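Local coordinates for uncharacterized protein YLR132C (Kluyveromyces marxianus, PDB 6PFQ) that is Usb1, a 2H-superfamily phosphodiesterase that probably acts as an exoribonuclease on U6 snRNA, at residues V117-P122 / N151-S156; I25-L30 / L48-F53; A35-H40 / D177-L182. All coordinates share one frame; numbering follows the deposited sequence.

Contact 1: V117-P122 / N151-S156; sequences VGLSEP and NNLHVS. Unlike the reference sequence in segment 117-122: Pro122 (reference Gln).
Strand 117-119 runs antiparallel to strand 154-156. Val117 and Val155 form a hydrogen-bonded pair, Val117 N giving to Val155 O at 3.0 Å and Val155 N giving back to Val117 O at 2.9 Å. One residue on, Gly118 and His154 make a non-hydrogen-bonded pair whose CA atoms are just 4.0 Å apart. A third bond, Leu119 N to Leu153 O (3.1 Å), reaches its carbonyl from well above the plane, 43° out of it.

His154 is the side chain to follow. His154 CB lies 3.4 Å from Val117 O, and from there CG sits in the crowded position between backbone N and carbonyl carbon (chi1 64°), which leads the ring away from strand 117-119. His154 ND1 then donates to Asn152 O at 2.8 Å, nearly straight (167°) and close to the ring plane, so the backbone two residues back fixes how the imidazole is turned. At the tip, NE2 bonds a glycerol that Ser156 OG also holds. Asn152, His154 and Ser156 bind UMP in another structure of this protein; His154 and Ser156 form one of the His-x-Ser motifs that mark 2H phosphodiesterases, with His60 and Ser62 supplying the other.

On the apolar side, Leu119 CD1 rests on Val155 CG2 at 4.0 Å, and CD2 on Leu153 CB at 4.2 Å.

Around the pair, Leu98 of strand 94-99 packs on Val117, Leu119 and Val155. Leu127 of helix 121-137 meets both Leu119 and Leu153, while Tyr105 of strand 102-106 stacks on the His154 ring.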
ATOM      1  N   VAL A 117       5.709   0.785  -5.562  1.00 20.73           N
ATOM      2  CA  VAL A 117       6.310   2.030  -6.058  1.00 21.16           C
ATOM      3  C   VAL A 117       5.821   3.170  -5.177  1.00 22.99           C
ATOM      4  O   VAL A 117       4.659   3.187  -4.755  1.00 22.53           O
ATOM      5  CB  VAL A 117       5.947   2.283  -7.547  1.00 21.52           C
ATOM      6  CG1 VAL A 117       6.761   3.520  -8.087  1.00 17.88           C
ATOM      7  CG2 VAL A 117       6.232   0.982  -8.382  1.00 23.35           C
ATOM      8  N   GLY A 118       6.725   4.093  -4.833  1.00 19.86           N
ATOM      9  CA  GLY A 118       6.338   5.213  -3.994  1.00 18.30           C
ATOM     10  C   GLY A 118       5.447   6.229  -4.703  1.00 21.68           C
ATOM     11  O   GLY A 118       5.474   6.401  -5.924  1.00 22.94           O
ATOM     12  N   LEU A 119       4.650   6.952  -3.916  1.00 21.79           N
ATOM     13  CA  LEU A 119       3.828   7.997  -4.530  1.00 19.27           C
ATOM     14  C   LEU A 119       4.675   9.174  -5.004  1.00 25.21           C
ATOM     15  O   LEU A 119       5.709   9.513  -4.406  1.00 20.93           O
ATOM     16  CB  LEU A 119       2.798   8.527  -3.536  1.00 20.73           C
ATOM     17  CG  LEU A 119       1.382   7.916  -3.732  1.00 23.10           C
ATOM     18  CD1 LEU A 119       1.429   6.371  -3.534  1.00 23.29           C
ATOM     19  CD2 LEU A 119       0.380   8.539  -2.756  1.00 22.43           C
ATOM     20  N   SER A 120       4.191   9.832  -6.058  1.00 24.82           N
ATOM     21  CA  SER A 120       4.864  11.033  -6.565  1.00 22.30           C
ATOM     22  C   SER A 120       4.812  12.186  -5.555  1.00 25.56           C
ATOM     23  O   SER A 120       4.011  12.214  -4.607  1.00 23.91           O
ATOM     24  CB  SER A 120       4.212  11.480  -7.881  1.00 27.80           C
ATOM     25  OG  SER A 120       2.951  12.063  -7.610  1.00 25.74           O
ATOM     26  N   GLU A 121       5.721  13.149  -5.758  1.00 24.50           N
ATOM     27  CA  GLU A 121       5.775  14.295  -4.853  1.00 23.85           C
ATOM     28  C   GLU A 121       4.443  15.034  -4.780  1.00 26.31           C
ATOM     29  O   GLU A 121       3.994  15.324  -3.661  1.00 26.66           O
ATOM     30  CB  GLU A 121       6.907  15.242  -5.271  1.00 24.44           C
ATOM     31  CG  GLU A 121       7.140  16.275  -4.206  1.00 27.64           C
ATOM     32  CD  GLU A 121       8.246  17.262  -4.590  1.00 39.86           C
ATOM     33  OE1 GLU A 121       8.544  17.418  -5.790  1.00 39.72           O
ATOM     34  OE2 GLU A 121       8.816  17.844  -3.668  1.00 42.39           O
ATOM     35  N   PRO A 122       3.761  15.342  -5.886  1.00 24.91           N
ATOM     36  CA  PRO A 122       2.450  16.010  -5.745  1.00 28.65           C
ATOM     37  C   PRO A 122       1.404  15.143  -5.063  1.00 28.20           C
ATOM     38  O   PRO A 122       0.593  15.664  -4.295  1.00 26.55           O
ATOM     39  CB  PRO A 122       2.049  16.323  -7.195  1.00 31.14           C
ATOM     40  CG  PRO A 122       3.321  16.256  -7.991  1.00 33.86           C
ATOM     41  CD  PRO A 122       4.165  15.216  -7.305  1.00 27.21           C
ATOM     42  N   ASN A 151       6.952   9.789   4.260  1.00 28.76           N
ATOM     43  CA  ASN A 151       8.172   9.209   3.739  1.00 26.98           C
ATOM     44  C   ASN A 151       7.956   7.855   3.094  1.00 27.74           C
ATOM     45  O   ASN A 151       8.816   7.433   2.321  1.00 26.37           O
ATOM     46  CB  ASN A 151       9.185   9.057   4.876  1.00 30.77           C
ATOM     47  CG  ASN A 151       8.749   8.017   5.899  1.00 45.36           C
ATOM     48  OD1 ASN A 151       7.588   7.982   6.303  1.00 44.44           O
ATOM     49  ND2 ASN A 151       9.684   7.166   6.323  1.00 52.75           N
ATOM     50  N   ASN A 152       6.848   7.147   3.383  1.00 26.67           N
ATOM     51  CA  ASN A 152       6.734   5.804   2.817  1.00 23.85           C
ATOM     52  C   ASN A 152       5.408   5.551   2.115  1.00 24.04           C
ATOM     53  O   ASN A 152       5.100   4.396   1.840  1.00 21.80           O
ATOM     54  CB  ASN A 152       6.984   4.703   3.868  1.00 21.79           C
ATOM     55  CG  ASN A 152       6.037   4.806   5.091  1.00 27.54           C
ATOM     56  OD1 ASN A 152       4.862   5.214   4.972  1.00 24.88           O
ATOM     57  ND2 ASN A 152       6.554   4.424   6.268  1.00 31.27           N
ATOM     58  N   LEU A 153       4.653   6.589   1.746  1.00 22.33           N
ATOM     59  CA  LEU A 153       3.435   6.347   0.969  1.00 19.79           C
ATOM     60  C   LEU A 153       3.770   5.590  -0.298  1.00 23.31           C
ATOM     61  O   LEU A 153       4.702   5.968  -1.002  1.00 20.64           O
ATOM     62  CB  LEU A 153       2.746   7.656   0.584  1.00 21.83           C
ATOM     63  CG  LEU A 153       2.135   8.410   1.784  1.00 24.58           C
ATOM     64  CD1 LEU A 153       1.677   9.813   1.276  1.00 24.76           C
ATOM     65  CD2 LEU A 153       0.962   7.588   2.365  1.00 25.22           C
ATOM     66  N   HIS A 154       2.991   4.548  -0.608  1.00 21.38           N
ATOM     67  CA  HIS A 154       3.298   3.720  -1.775  1.00 20.49           C
ATOM     68  C   HIS A 154       2.043   2.994  -2.249  1.00 24.67           C
ATOM     69  O   HIS A 154       1.036   2.938  -1.550  1.00 22.79           O
ATOM     70  CB  HIS A 154       4.384   2.692  -1.437  1.00 19.27           C
ATOM     71  CG  HIS A 154       3.955   1.701  -0.392  1.00 18.05           C
ATOM     72  ND1 HIS A 154       3.987   1.979   0.964  1.00 22.51           N
ATOM     73  CD2 HIS A 154       3.492   0.428  -0.508  1.00 20.36           C
ATOM     74  CE1 HIS A 154       3.580   0.910   1.642  1.00 23.16           C
ATOM     75  NE2 HIS A 154       3.256  -0.032   0.771  1.00 21.06           N
ATOM     76  N   VAL A 155       2.122   2.426  -3.461  1.00 20.19           N
ATOM     77  CA  VAL A 155       1.164   1.416  -3.919  1.00 22.46           C
ATOM     78  C   VAL A 155       1.909   0.107  -4.086  1.00 23.11           C
ATOM     79  O   VAL A 155       2.914   0.071  -4.798  1.00 22.19           O
ATOM     80  CB  VAL A 155       0.525   1.801  -5.262  1.00 20.68           C
ATOM     81  CG1 VAL A 155      -0.362   0.608  -5.799  1.00 18.31           C
ATOM     82  CG2 VAL A 155      -0.233   3.140  -5.119  1.00 23.15           C
ATOM     83  N   SER A 156       1.395  -0.978  -3.473  1.00 19.37           N
ATOM     84  CA  SER A 156       1.954  -2.299  -3.700  1.00 20.48           C
ATOM     85  C   SER A 156       1.268  -2.974  -4.884  1.00 22.59           C
ATOM     86  O   SER A 156       0.035  -2.906  -5.042  1.00 23.76           O
ATOM     87  CB  SER A 156       1.815  -3.181  -2.459  1.00 20.79           C
ATOM     88  OG  SER A 156       2.702  -2.706  -1.454  1.00 23.66           O
TER

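Contact 2: I25-L30 / L48-F53; sequences IMDLVL and LHRGKF
Asp27, on helix 20-39, turns its carboxylate to meet two side chains of the loop. Arg50, extended from CG to NE, crosses it at about a right angle and grips it side-on: NE donates to Asp27 OD1 and NH2 to Asp27 OD2, at 2.8 and 2.9 Å, each using the syn lone pair of its oxygen. The two flat groups are 33° apart, so Asp27 OD1 lies near the guanidinium plane while OD2 is met at a tilt. Asp27 OD1 also takes His49 NE2 at 2.8 Å, from above the carboxylate plane, and so accepts two donors.

The imidazole lies between Met26 CB over one face (3.7 Å from the centroid of the His49 ring, a CH-pi contact) and its own neighbour, Arg50 CG, over the opposite one. Leu30 CD1 meets the ring tip to tip, 3.9 Å from His49 CE1. An alanine in place of Asp27 would remove the salt bridge and the stronger acceptor of His49 NE2, whose bond to Gln23 O is weak, and would probably loosen the loop's hold on the helix.

The arrangement is a His-carboxylate hydrogen bond joined to a bidentate Asp-Arg salt bridge, tying the loop after strand 46-47 to a helix.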
ATOM      1  N   ILE A  25      -1.327  -3.668 -18.407  1.00 30.21           N
ATOM      2  CA  ILE A  25       0.021  -3.185 -18.120  1.00 33.19           C
ATOM      3  C   ILE A  25       0.575  -3.899 -16.891  1.00 30.48           C
ATOM      4  O   ILE A  25       1.722  -4.357 -16.876  1.00 25.69           O
ATOM      5  CB  ILE A  25      -0.004  -1.652 -17.972  1.00 30.38           C
ATOM      6  CG1 ILE A  25      -0.220  -1.058 -19.377  1.00 31.88           C
ATOM      7  CG2 ILE A  25       1.297  -1.102 -17.354  1.00 23.86           C
ATOM      8  CD1 ILE A  25      -0.415   0.389 -19.369  1.00 41.55           C
ATOM      9  N   MET A  26      -0.235  -4.058 -15.860  1.00 28.45           N
ATOM     10  CA  MET A  26       0.333  -4.702 -14.674  1.00 27.06           C
ATOM     11  C   MET A  26       0.623  -6.184 -14.932  1.00 30.80           C
ATOM     12  O   MET A  26       1.630  -6.707 -14.441  1.00 27.30           O
ATOM     13  CB  MET A  26      -0.598  -4.526 -13.468  1.00 28.60           C
ATOM     14  CG  MET A  26      -0.624  -3.064 -12.915  1.00 27.99           C
ATOM     15  SD  MET A  26       1.065  -2.323 -12.764  1.00 28.11           S
ATOM     16  CE  MET A  26       1.861  -3.620 -11.737  1.00 24.26           C
ATOM     17  N   ASP A  27      -0.190  -6.853 -15.757  1.00 28.01           N
ATOM     18  CA  ASP A  27       0.138  -8.217 -16.178  1.00 28.59           C
ATOM     19  C   ASP A  27       1.538  -8.274 -16.791  1.00 29.97           C
ATOM     20  O   ASP A  27       2.375  -9.089 -16.387  1.00 31.44           O
ATOM     21  CB  ASP A  27      -0.899  -8.728 -17.187  1.00 30.34           C
ATOM     22  CG  ASP A  27      -2.283  -8.930 -16.581  1.00 35.97           C
ATOM     23  OD1 ASP A  27      -2.425  -8.995 -15.339  1.00 31.57           O
ATOM     24  OD2 ASP A  27      -3.267  -9.018 -17.349  1.00 35.23           O
ATOM     25  N   LEU A  28       1.838  -7.406 -17.768  0.50 28.81           N
ATOM     26  CA  LEU A  28       3.140  -7.556 -18.421  0.50 27.86           C
ATOM     27  C   LEU A  28       4.278  -7.092 -17.514  0.50 26.57           C
ATOM     28  O   LEU A  28       5.362  -7.690 -17.532  0.50 30.89           O
ATOM     29  CB  LEU A  28       3.175  -6.845 -19.799  0.50 28.97           C
ATOM     30  CG  LEU A  28       3.532  -5.374 -20.054  0.50 33.02           C
ATOM     31  CD1 LEU A  28       5.048  -5.061 -19.992  0.50 33.91           C
ATOM     32  CD2 LEU A  28       2.931  -4.868 -21.387  0.50 32.51           C
ATOM     33  N   VAL A  29       4.063  -6.059 -16.695  1.00 25.94           N
ATOM     34  CA  VAL A  29       5.128  -5.632 -15.788  1.00 24.50           C
ATOM     35  C   VAL A  29       5.475  -6.740 -14.798  1.00 27.37           C
ATOM     36  O   VAL A  29       6.653  -7.083 -14.614  1.00 28.26           O
ATOM     37  CB  VAL A  29       4.734  -4.321 -15.076  1.00 27.14           C
ATOM     38  CG1 VAL A  29       5.750  -3.969 -13.947  1.00 24.09           C
ATOM     39  CG2 VAL A  29       4.662  -3.188 -16.126  1.00 27.44           C
ATOM     40  N   LEU A  30       4.467  -7.332 -14.162  1.00 27.26           N
ATOM     41  CA  LEU A  30       4.751  -8.351 -13.151  1.00 24.37           C
ATOM     42  C   LEU A  30       5.292  -9.624 -13.784  1.00 26.05           C
ATOM     43  O   LEU A  30       6.157 -10.292 -13.196  1.00 27.02           O
ATOM     44  CB  LEU A  30       3.480  -8.645 -12.336  1.00 28.01           C
ATOM     45  CG  LEU A  30       3.085  -7.416 -11.491  1.00 32.27           C
ATOM     46  CD1 LEU A  30       1.696  -7.566 -10.880  1.00 35.51           C
ATOM     47  CD2 LEU A  30       4.138  -7.124 -10.432  1.00 35.13           C
ATOM     48  N   LEU A  48      -1.259  -8.426  -7.192  1.00 25.58           N
ATOM     49  CA  LEU A  48      -2.311  -8.000  -6.258  1.00 24.11           C
ATOM     50  C   LEU A  48      -3.552  -7.451  -6.949  1.00 30.02           C
ATOM     51  O   LEU A  48      -4.566  -7.194  -6.275  1.00 27.76           O
ATOM     52  CB  LEU A  48      -1.763  -6.917  -5.305  1.00 22.88           C
ATOM     53  CG  LEU A  48      -0.740  -7.444  -4.299  1.00 24.39           C
ATOM     54  CD1 LEU A  48      -0.040  -6.249  -3.583  1.00 23.00           C
ATOM     55  CD2 LEU A  48      -1.500  -8.316  -3.296  1.00 25.80           C
ATOM     56  N   HIS A  49      -3.510  -7.249  -8.256  1.00 26.35           N
ATOM     57  CA  HIS A  49      -4.677  -6.691  -8.929  1.00 30.99           C
ATOM     58  C   HIS A  49      -5.628  -7.752  -9.472  1.00 31.36           C
ATOM     59  O   HIS A  49      -6.678  -7.402 -10.030  1.00 33.36           O
ATOM     60  CB  HIS A  49      -4.237  -5.772 -10.081  1.00 29.00           C
ATOM     61  CG  HIS A  49      -3.538  -6.458 -11.217  1.00 28.60           C
ATOM     62  ND1 HIS A  49      -2.277  -7.017 -11.104  1.00 30.37           N
ATOM     63  CD2 HIS A  49      -3.909  -6.628 -12.514  1.00 27.30           C
ATOM     64  CE1 HIS A  49      -1.918  -7.524 -12.273  1.00 29.61           C
ATOM     65  NE2 HIS A  49      -2.888  -7.294 -13.147  1.00 31.01           N
ATOM     66  N   ARG A  50      -5.317  -9.025  -9.287  1.00 25.86           N
ATOM     67  CA  ARG A  50      -6.130 -10.093  -9.864  1.00 29.04           C
ATOM     68  C   ARG A  50      -6.341 -11.183  -8.842  1.00 32.53           C
ATOM     69  O   ARG A  50      -5.467 -11.455  -8.014  1.00 32.89           O
ATOM     70  CB  ARG A  50      -5.477 -10.708 -11.104  1.00 34.83           C
ATOM     71  CG  ARG A  50      -5.567  -9.844 -12.334  1.00 42.83           C
ATOM     72  CD  ARG A  50      -5.061 -10.586 -13.563  1.00 40.23           C
ATOM     73  NE  ARG A  50      -5.083  -9.729 -14.748  1.00 37.97           N
ATOM     74  CZ  ARG A  50      -6.159  -9.479 -15.491  1.00 49.74           C
ATOM     75  NH1 ARG A  50      -7.332 -10.024 -15.178  1.00 50.12           N
ATOM     76  NH2 ARG A  50      -6.056  -8.689 -16.559  1.00 45.05           N
ATOM     77  N   GLY A  51      -7.521 -11.806  -8.897  1.00 27.22           N
ATOM     78  CA  GLY A  51      -7.791 -12.978  -8.110  1.00 27.95           C
ATOM     79  C   GLY A  51      -7.860 -14.197  -9.019  1.00 33.25           C
ATOM     80  O   GLY A  51      -7.410 -14.177 -10.158  1.00 33.36           O
ATOM     81  N   LYS A  52      -8.507 -15.241  -8.510  1.00 30.25           N
ATOM     82  CA  LYS A  52      -8.713 -16.430  -9.309  1.00 34.27           C
ATOM     83  C   LYS A  52      -9.620 -16.110 -10.487  1.00 38.70           C
ATOM     84  O   LYS A  52     -10.504 -15.255 -10.405  1.00 39.31           O
ATOM     85  CB  LYS A  52      -9.314 -17.545  -8.444  1.00 36.98           C
ATOM     86  N   PHE A  53      -9.351 -16.772 -11.610  1.00 31.32           N
ATOM     87  CA  PHE A  53     -10.120 -16.598 -12.832  1.00 30.19           C
ATOM     88  C   PHE A  53     -10.160 -15.135 -13.269  1.00 46.06           C
ATOM     89  O   PHE A  53     -11.147 -14.665 -13.841  1.00 50.86           O
ATOM     90  CB  PHE A  53     -11.530 -17.170 -12.673  1.00 31.40           C
ATOM     91  CG  PHE A  53     -11.539 -18.631 -12.381  1.00 35.34           C
ATOM     92  CD1 PHE A  53     -11.265 -19.545 -13.389  1.00 33.05           C
ATOM     93  CD2 PHE A  53     -11.786 -19.106 -11.096  1.00 37.52           C
ATOM     94  CE1 PHE A  53     -11.265 -20.880 -13.134  1.00 33.71           C
ATOM     95  CE2 PHE A  53     -11.817 -20.456 -10.831  1.00 36.38           C
ATOM     96  CZ  PHE A  53     -11.545 -21.361 -11.850  1.00 37.96           C
TER

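Contact 3: A35-H40 / D177-L182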
ATOM      1  N   ALA A  35      10.009 -13.053 -14.332  1.00 28.97           N
ATOM      2  CA  ALA A  35      11.024 -13.724 -15.150  1.00 32.33           C
ATOM      3  C   ALA A  35      12.417 -13.497 -14.578  1.00 29.56           C
ATOM      4  O   ALA A  35      13.249 -14.411 -14.576  1.00 32.93           O
ATOM      5  CB  ALA A  35      10.960 -13.225 -16.611  1.00 30.66           C
ATOM      6  N   VAL A  36      12.687 -12.288 -14.081  1.00 29.23           N
ATOM      7  CA  VAL A  36      13.951 -12.029 -13.393  1.00 32.66           C
ATOM      8  C   VAL A  36      14.042 -12.830 -12.083  1.00 31.89           C
ATOM      9  O   VAL A  36      15.098 -13.381 -11.756  1.00 30.50           O
ATOM     10  CB  VAL A  36      14.127 -10.521 -13.157  1.00 28.99           C
ATOM     11  CG1 VAL A  36      15.401 -10.271 -12.381  1.00 30.14           C
ATOM     12  CG2 VAL A  36      14.141  -9.756 -14.500  1.00 30.01           C
ATOM     13  N   MET A  37      12.952 -12.920 -11.315  1.00 30.12           N
ATOM     14  CA  MET A  37      13.011 -13.742 -10.101  1.00 28.25           C
ATOM     15  C   MET A  37      13.333 -15.199 -10.447  1.00 36.25           C
ATOM     16  O   MET A  37      14.170 -15.835  -9.796  1.00 37.21           O
ATOM     17  CB  MET A  37      11.699 -13.663  -9.305  1.00 29.28           C
ATOM     18  CG  MET A  37      11.266 -12.244  -8.911  1.00 28.70           C
ATOM     19  SD  MET A  37      12.503 -11.444  -7.869  1.00 28.42           S
ATOM     20  CE  MET A  37      13.428 -10.523  -9.114  1.00 25.78           C
ATOM     21  N   ASP A  38      12.698 -15.734 -11.488  1.00 32.90           N
ATOM     22  CA  ASP A  38      12.976 -17.113 -11.901  1.00 34.43           C
ATOM     23  C   ASP A  38      14.442 -17.299 -12.259  1.00 33.18           C
ATOM     24  O   ASP A  38      15.076 -18.273 -11.841  1.00 38.15           O
ATOM     25  CB  ASP A  38      12.127 -17.479 -13.116  1.00 36.86           C
ATOM     26  CG  ASP A  38      10.702 -17.758 -12.766  1.00 48.82           C
ATOM     27  OD1 ASP A  38      10.434 -18.033 -11.585  1.00 53.84           O
ATOM     28  OD2 ASP A  38       9.843 -17.712 -13.678  1.00 55.60           O
ATOM     29  N   THR A  39      14.973 -16.407 -13.098  1.00 31.96           N
ATOM     30  CA  THR A  39      16.372 -16.499 -13.504  1.00 36.76           C
ATOM     31  C   THR A  39      17.299 -16.569 -12.302  1.00 41.62           C
ATOM     32  O   THR A  39      18.282 -17.321 -12.300  1.00 39.25           O
ATOM     33  CB  THR A  39      16.729 -15.276 -14.338  1.00 41.81           C
ATOM     34  OG1 THR A  39      16.040 -15.358 -15.581  1.00 43.13           O
ATOM     35  CG2 THR A  39      18.227 -15.159 -14.538  1.00 44.35           C
ATOM     36  N   HIS A  40      16.979 -15.822 -11.247  1.00 34.75           N
ATOM     37  CA  HIS A  40      17.833 -15.748 -10.078  1.00 35.25           C
ATOM     38  C   HIS A  40      17.408 -16.678  -8.963  1.00 31.37           C
ATOM     39  O   HIS A  40      17.915 -16.540  -7.846  1.00 36.85           O
ATOM     40  CB  HIS A  40      17.890 -14.302  -9.592  1.00 37.17           C
ATOM     41  CG  HIS A  40      18.665 -13.416 -10.511  1.00 35.26           C
ATOM     42  ND1 HIS A  40      19.996 -13.131 -10.315  1.00 38.95           N
ATOM     43  CD2 HIS A  40      18.312 -12.799 -11.657  1.00 35.14           C
ATOM     44  CE1 HIS A  40      20.424 -12.353 -11.291  1.00 40.61           C
ATOM     45  NE2 HIS A  40      19.420 -12.128 -12.115  1.00 39.97           N
ATOM     46  N   ASP A 177      17.594  -7.193   1.216  1.00 26.50           N
ATOM     47  CA  ASP A 177      18.327  -6.103   0.570  1.00 27.62           C
ATOM     48  C   ASP A 177      18.879  -6.512  -0.796  1.00 26.90           C
ATOM     49  O   ASP A 177      18.891  -5.703  -1.729  1.00 28.24           O
ATOM     50  CB  ASP A 177      19.441  -5.622   1.506  1.00 30.37           C
ATOM     51  CG  ASP A 177      18.876  -4.794   2.677  1.00 37.67           C
ATOM     52  OD1 ASP A 177      17.841  -4.111   2.492  1.00 43.28           O
ATOM     53  OD2 ASP A 177      19.454  -4.832   3.778  1.00 45.46           O
ATOM     54  N   SER A 178      19.299  -7.754  -0.972  1.00 26.70           N
ATOM     55  CA  SER A 178      19.716  -8.142  -2.314  1.00 29.49           C
ATOM     56  C   SER A 178      18.512  -8.325  -3.237  1.00 29.67           C
ATOM     57  O   SER A 178      18.631  -8.134  -4.446  1.00 29.31           O
ATOM     58  CB  SER A 178      20.582  -9.401  -2.287  1.00 33.11           C
ATOM     59  OG  SER A 178      19.915 -10.527  -1.796  1.00 35.20           O
ATOM     60  N   LEU A 179      17.341  -8.668  -2.703  1.00 26.70           N
ATOM     61  CA  LEU A 179      16.151  -8.678  -3.557  1.00 27.78           C
ATOM     62  C   LEU A 179      15.805  -7.261  -4.012  1.00 24.27           C
ATOM     63  O   LEU A 179      15.495  -7.030  -5.188  1.00 24.89           O
ATOM     64  CB  LEU A 179      14.958  -9.308  -2.810  1.00 26.58           C
ATOM     65  CG  LEU A 179      13.578  -9.206  -3.472  1.00 24.07           C
ATOM     66  CD1 LEU A 179      13.542  -9.880  -4.856  1.00 23.29           C
ATOM     67  CD2 LEU A 179      12.473  -9.772  -2.514  1.00 22.15           C
ATOM     68  N   ARG A 180      15.847  -6.295  -3.080  1.00 24.06           N
ATOM     69  CA  ARG A 180      15.609  -4.904  -3.438  1.00 22.57           C
ATOM     70  C   ARG A 180      16.595  -4.447  -4.512  1.00 28.13           C
ATOM     71  O   ARG A 180      16.209  -3.791  -5.496  1.00 27.85           O
ATOM     72  CB  ARG A 180      15.745  -4.020  -2.206  1.00 21.20           C
ATOM     73  CG  ARG A 180      14.565  -4.191  -1.221  1.00 25.29           C
ATOM     74  CD  ARG A 180      14.952  -3.611   0.136  1.00 25.37           C
ATOM     75  NE  ARG A 180      13.764  -3.428   0.984  1.00 26.77           N
ATOM     76  CZ  ARG A 180      13.829  -3.242   2.293  1.00 25.26           C
ATOM     77  NH1 ARG A 180      15.034  -3.263   2.893  1.00 25.73           N
ATOM     78  NH2 ARG A 180      12.705  -3.058   3.002  1.00 22.41           N
ATOM     79  N   ASN A 181      17.873  -4.801  -4.355  1.00 26.61           N
ATOM     80  CA  ASN A 181      18.848  -4.410  -5.374  1.00 28.74           C
ATOM     81  C   ASN A 181      18.579  -5.109  -6.696  1.00 31.04           C
ATOM     82  O   ASN A 181      18.781  -4.526  -7.761  1.00 31.07           O
ATOM     83  CB  ASN A 181      20.280  -4.724  -4.913  1.00 28.96           C
ATOM     84  CG  ASN A 181      21.321  -4.441  -6.009  1.00 37.85           C
ATOM     85  OD1 ASN A 181      21.595  -3.297  -6.321  1.00 42.19           O
ATOM     86  ND2 ASN A 181      21.855  -5.491  -6.622  1.00 46.70           N
ATOM     87  N   LEU A 182      18.175  -6.377  -6.644  1.00 27.13           N
ATOM     88  CA  LEU A 182      17.953  -7.132  -7.869  1.00 28.74           C
ATOM     89  C   LEU A 182      16.806  -6.546  -8.693  1.00 27.23           C
ATOM     90  O   LEU A 182      16.951  -6.338  -9.905  1.00 30.34           O
ATOM     91  CB  LEU A 182      17.708  -8.600  -7.533  1.00 25.37           C
ATOM     92  CG  LEU A 182      17.371  -9.483  -8.728  1.00 27.43           C
ATOM     93  CD1 LEU A 182      18.540  -9.492  -9.734  1.00 26.23           C
ATOM     94  CD2 LEU A 182      16.964 -10.903  -8.259  1.00 27.41           C
TER
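Apolar packing makes most of this contact between the end of helix 20-39 and the C-terminal half of helix 169-186. The helix segments are 11.8 Å apart at closest approach and inclined at 128°, so long side chains have to bridge the distance. Leu182 does most of this, its CG anti to the backbone N (chi1 176°), with both methyls reaching the other helix. CD1 touches Val36 CG1 at 4.2 Å, and CD2 lies 3.7 Å from Met37 CE; with each of these two residues Leu182 slides past in the opposite direction. Met37 is bent at chi2 and chi3, which carries its sulphur to Leu179: SD sits 3.6 Å from Leu179 CD1, the two chains crossing at about a right angle.

A CH-pi interaction adds to this. Leu182 CD1 stands almost directly above the middle of the His40 ring, 3.7 Å from the centroid and 9° off the normal, while CD2 touches His40 CB at 3.8 Å. Leu182 thus meets the imidazole with one side and the Val36 and Met37 side chains with an adjoining one.

Polar atoms act at the margins. His40, the first residue to leave helical geometry, still gives its backbone N to Val36 O at 3.1 Å, and its NE2 bonds Glu186 OE1 on helix 169-186, which ties the ring into place from a second side.

The contact is plain packing, away from the UMP site. Phe45, in the following loop, and Val183 of helix 169-186 also pack on Met37, and Arg42 reaches back to Leu179 and Ser178. Turned from segment 35-40, Arg180 pairs with Asp177 and bonds the backbone of Val104 in strand 102-106.

From the N terminus, helix 20-39 supplies the first partner of contact 2 and then, near its end, that of contact 3. The loop after strand 46-47 turns back to close contact 2. Much later, strand 112-119 meets strand 154-161 after the chain has passed through helix 121-137, closing contact 1. Contact 3 closes last, when helix 169-186 returns to the end of the first helix, so contact 1 is nested within it and contact 2 crosses it. Contacts 1 and 2 also touch directly, Leu48 CD1 packing 3.6 Å from Ser156 O. Contacts 2 and 3 tie the early turns and the C-terminal end of helix 20-39 to that loop and to helix 169-186, while contact 1 pairs two strands inside the sheet.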